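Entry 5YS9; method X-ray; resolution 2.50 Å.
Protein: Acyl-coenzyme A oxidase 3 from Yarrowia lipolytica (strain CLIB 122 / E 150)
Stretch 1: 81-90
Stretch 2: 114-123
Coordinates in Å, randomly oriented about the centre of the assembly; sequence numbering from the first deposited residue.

Stretch 1 81-90: LRETAVARIA
Stretch 2 (114-123) VDMGTRIRLG

A helix of acyl-coenzyme A oxidase 3 running through 81-90 and beyond meets a second that follows Asp115 and continues past 123, through a salt bridge and side-chain packing. Arg88 and Asp115 form the bridge: Arg88 NH2 donates to Asp115 OD2 at 3.1 Å, and Arg88 NE adds a weak bond to Asp115 OD2 at 3.3 Å. The Arg88 side chain lies outside the standard wells (chi1 -94°, chi2 108°, chi3 104°). Asp115, extended at phi/psi -137/91 with chi1 t and chi2 -7°, is also the N-cap of the second helix. Its OD1 accepts from Thr118 N at 3.1 Å, almost linearly, and weakly from Gly117 N at 3.2 Å, while Thr118 OG1 donates to Asp115 OD2 at 2.8 Å. One carboxylate thus caps free amides and anchors an arginine; OD2 serves both the hydroxyl and the guanidinium, and Thr118 OG1 lies at the guanidinium edge.

Both helices keep ordinary helical torsions, and bonds such as Ile89 N to Ala85 O (2.9 Å) and Leu122 N to Thr118 O (3.0 Å) maintain their turns. Their axes approach to 9.2 Å, and their N-to-C directions differ by 67° (signed crossing angle -67°). The register is set by Ala85 CA and Thr118 CA, 5.0 Å apart, and by Ile89 CA and Leu122 CA, 6.5 Å apart. The small Ala85 methyl suits the closer of the two CA pairs: its CB points toward the second helix and lies 3.4 Å from Thr118 OG1. Thr118, chi1 m, uses its methyl as well, with CG2 3.7 Å from Arg88 CB and 4.2 Å from Ile89 CG1.

Arg121 is the knob, set among Arg82, Ala85, Val86 and Ile89. Its chain is long (chi1 -143°, chi2 t, chi3 144°), and its aliphatic part passes Ala85: Arg121 CD lies 4.2 Å from Ala85 CB. Val86, chi1 t, covers one face of the guanidinium, its CG2 3.8 Å from Arg121 CZ. Arg121 NH1 comes within 3.1 Å of Arg82 O, but the angle is too poor for a hydrogen bond; NH1 and NH2 are satisfied elsewhere in the structure.

Ile89 and Leu122 form the apolar contact. Ile89 (chi1 m, chi2 t) and Leu122 (chi1 t, chi2 p) both point across the interface, and Ile89 CG2 meets Leu122 CD1 at 3.6 Å. Ile89 CD1 also lies 4.2 Å from Arg121 CB, so Ile89 touches Thr118, Arg121 and Leu122. The contact buries 437 Å² in total, with Arg121 and Ile89 the most covered residues.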

# COMPACT_ATOMS: atom_id res chain seq x y z
N LEU A 81 22.67 1.96 6.32
CA LEU A 81 21.91 0.71 6.51
C LEU A 81 22.73 -0.55 6.14
O LEU A 81 22.74 -1.56 6.88
CB LEU A 81 20.63 0.74 5.69
CG LEU A 81 19.22 1.08 6.23
CD1 LEU A 81 19.10 1.62 7.63
CD2 LEU A 81 18.48 1.96 5.22
N ARG A 82 23.40 -0.48 5.00
CA ARG A 82 24.31 -1.53 4.57
C ARG A 82 25.42 -1.75 5.63
O ARG A 82 25.69 -2.89 6.02
CB ARG A 82 24.95 -1.18 3.23
CG ARG A 82 24.03 -1.20 2.03
CD ARG A 82 23.68 -2.63 1.70
NE ARG A 82 22.84 -2.71 0.52
CZ ARG A 82 23.27 -2.90 -0.72
NH1 ARG A 82 22.40 -2.94 -1.70
NH2 ARG A 82 24.55 -3.03 -1.01
N GLU A 83 26.05 -0.68 6.11
CA GLU A 83 27.14 -0.89 7.06
C GLU A 83 26.63 -1.36 8.42
O GLU A 83 27.19 -2.31 8.97
CB GLU A 83 28.06 0.32 7.16
CG GLU A 83 29.14 0.20 8.24
CD GLU A 83 30.05 1.40 8.29
OE1 GLU A 83 29.94 2.31 7.42
OE2 GLU A 83 30.88 1.45 9.22
N THR A 84 25.56 -0.76 8.95
CA THR A 84 25.16 -1.03 10.34
C THR A 84 24.55 -2.40 10.42
O THR A 84 24.66 -3.07 11.46
CB THR A 84 24.18 0.02 10.92
OG1 THR A 84 23.15 0.28 9.98
CG2 THR A 84 24.90 1.35 11.24
N ALA A 85 23.97 -2.89 9.33
CA ALA A 85 23.48 -4.28 9.40
C ALA A 85 24.59 -5.28 9.70
O ALA A 85 24.33 -6.29 10.32
CB ALA A 85 22.72 -4.68 8.16
N VAL A 86 25.82 -5.00 9.26
CA VAL A 86 26.92 -5.92 9.56
C VAL A 86 27.30 -5.86 11.02
O VAL A 86 27.43 -6.88 11.66
CB VAL A 86 28.13 -5.72 8.64
CG1 VAL A 86 29.27 -6.66 9.03
CG2 VAL A 86 27.73 -5.97 7.20
N ALA A 87 27.37 -4.66 11.57
CA ALA A 87 27.67 -4.48 12.97
C ALA A 87 26.58 -5.14 13.79
O ALA A 87 26.83 -5.72 14.83
CB ALA A 87 27.78 -3.02 13.30
N ARG A 88 25.36 -5.01 13.32
CA ARG A 88 24.24 -5.65 13.96
C ARG A 88 24.37 -7.18 13.95
O ARG A 88 24.07 -7.83 14.91
CB ARG A 88 22.93 -5.15 13.34
CG ARG A 88 22.30 -3.98 14.07
CD ARG A 88 22.40 -2.65 13.35
NE ARG A 88 21.14 -2.30 12.74
CZ ARG A 88 20.47 -1.17 12.91
NH1 ARG A 88 20.94 -0.21 13.68
NH2 ARG A 88 19.33 -0.99 12.29
N ILE A 89 24.85 -7.73 12.84
CA ILE A 89 25.06 -9.16 12.72
C ILE A 89 26.13 -9.67 13.70
O ILE A 89 25.99 -10.73 14.29
CB ILE A 89 25.35 -9.56 11.25
CG1 ILE A 89 24.05 -9.58 10.46
CG2 ILE A 89 26.00 -10.92 11.14
CD1 ILE A 89 24.22 -9.38 8.98
N ALA A 90 27.19 -8.90 13.87
CA ALA A 90 28.27 -9.24 14.78
C ALA A 90 27.77 -9.31 16.23
O ALA A 90 28.13 -10.25 16.96
CB ALA A 90 29.40 -8.23 14.65
N VAL A 114 11.09 -4.43 14.28
CA VAL A 114 11.71 -3.12 14.03
C VAL A 114 12.89 -3.06 13.06
O VAL A 114 13.23 -1.98 12.57
CB VAL A 114 12.14 -2.49 15.33
CG1 VAL A 114 10.90 -2.07 16.09
CG2 VAL A 114 13.01 -3.43 16.16
N ASP A 115 13.49 -4.19 12.72
CA ASP A 115 14.57 -4.19 11.71
C ASP A 115 14.38 -5.37 10.75
O ASP A 115 14.83 -6.46 10.98
CB ASP A 115 15.94 -4.20 12.44
CG ASP A 115 17.10 -3.98 11.51
OD1 ASP A 115 16.82 -3.96 10.30
OD2 ASP A 115 18.27 -3.85 11.98
N MET A 116 13.67 -5.15 9.67
CA MET A 116 13.45 -6.23 8.72
C MET A 116 14.64 -6.42 7.77
O MET A 116 14.67 -7.38 7.06
CB MET A 116 12.19 -5.98 7.94
CG MET A 116 10.95 -5.82 8.82
SD MET A 116 9.38 -5.74 7.92
CE MET A 116 8.73 -4.27 8.71
N GLY A 117 15.61 -5.51 7.76
CA GLY A 117 16.77 -5.64 6.91
C GLY A 117 17.81 -6.55 7.50
O GLY A 117 18.25 -7.50 6.87
N THR A 118 18.23 -6.27 8.73
CA THR A 118 19.32 -7.02 9.33
C THR A 118 19.00 -8.51 9.44
O THR A 118 19.78 -9.37 9.05
CB THR A 118 19.67 -6.44 10.70
OG1 THR A 118 20.29 -5.15 10.53
CG2 THR A 118 20.66 -7.35 11.44
N ARG A 119 17.82 -8.79 9.96
CA ARG A 119 17.30 -10.16 10.03
C ARG A 119 17.51 -10.95 8.72
O ARG A 119 17.92 -12.09 8.77
CB ARG A 119 15.81 -10.08 10.38
CG ARG A 119 15.12 -11.40 10.38
CD ARG A 119 13.62 -11.30 10.48
NE ARG A 119 13.16 -12.69 10.53
CZ ARG A 119 11.90 -13.12 10.52
NH1 ARG A 119 10.91 -12.25 10.50
NH2 ARG A 119 11.65 -14.44 10.53
N ILE A 120 17.24 -10.33 7.57
CA ILE A 120 17.33 -11.05 6.30
C ILE A 120 18.75 -11.11 5.84
O ILE A 120 19.17 -12.13 5.29
CB ILE A 120 16.47 -10.44 5.17
CG1 ILE A 120 15.03 -10.29 5.63
CG2 ILE A 120 16.48 -11.33 3.94
CD1 ILE A 120 14.44 -11.60 6.15
N ARG A 121 19.52 -10.07 6.07
CA ARG A 121 20.90 -10.09 5.64
C ARG A 121 21.65 -11.20 6.32
O ARG A 121 22.49 -11.84 5.73
CB ARG A 121 21.59 -8.75 5.83
CG ARG A 121 22.54 -8.49 4.68
CD ARG A 121 23.46 -7.33 4.95
NE ARG A 121 24.76 -7.57 4.38
CZ ARG A 121 25.61 -6.62 4.07
NH1 ARG A 121 25.28 -5.37 4.28
NH2 ARG A 121 26.78 -6.92 3.57
N LEU A 122 21.35 -11.43 7.58
CA LEU A 122 21.83 -12.64 8.25
C LEU A 122 21.12 -13.88 7.74
O LEU A 122 21.75 -14.89 7.39
CB LEU A 122 21.61 -12.53 9.75
CG LEU A 122 22.39 -13.55 10.55
CD1 LEU A 122 23.84 -13.56 10.09
CD2 LEU A 122 22.25 -13.24 12.03
N GLY A 123 19.80 -13.78 7.70
CA GLY A 123 18.95 -14.89 7.25
C GLY A 123 19.37 -15.65 5.99
O GLY A 123 19.22 -16.89 5.93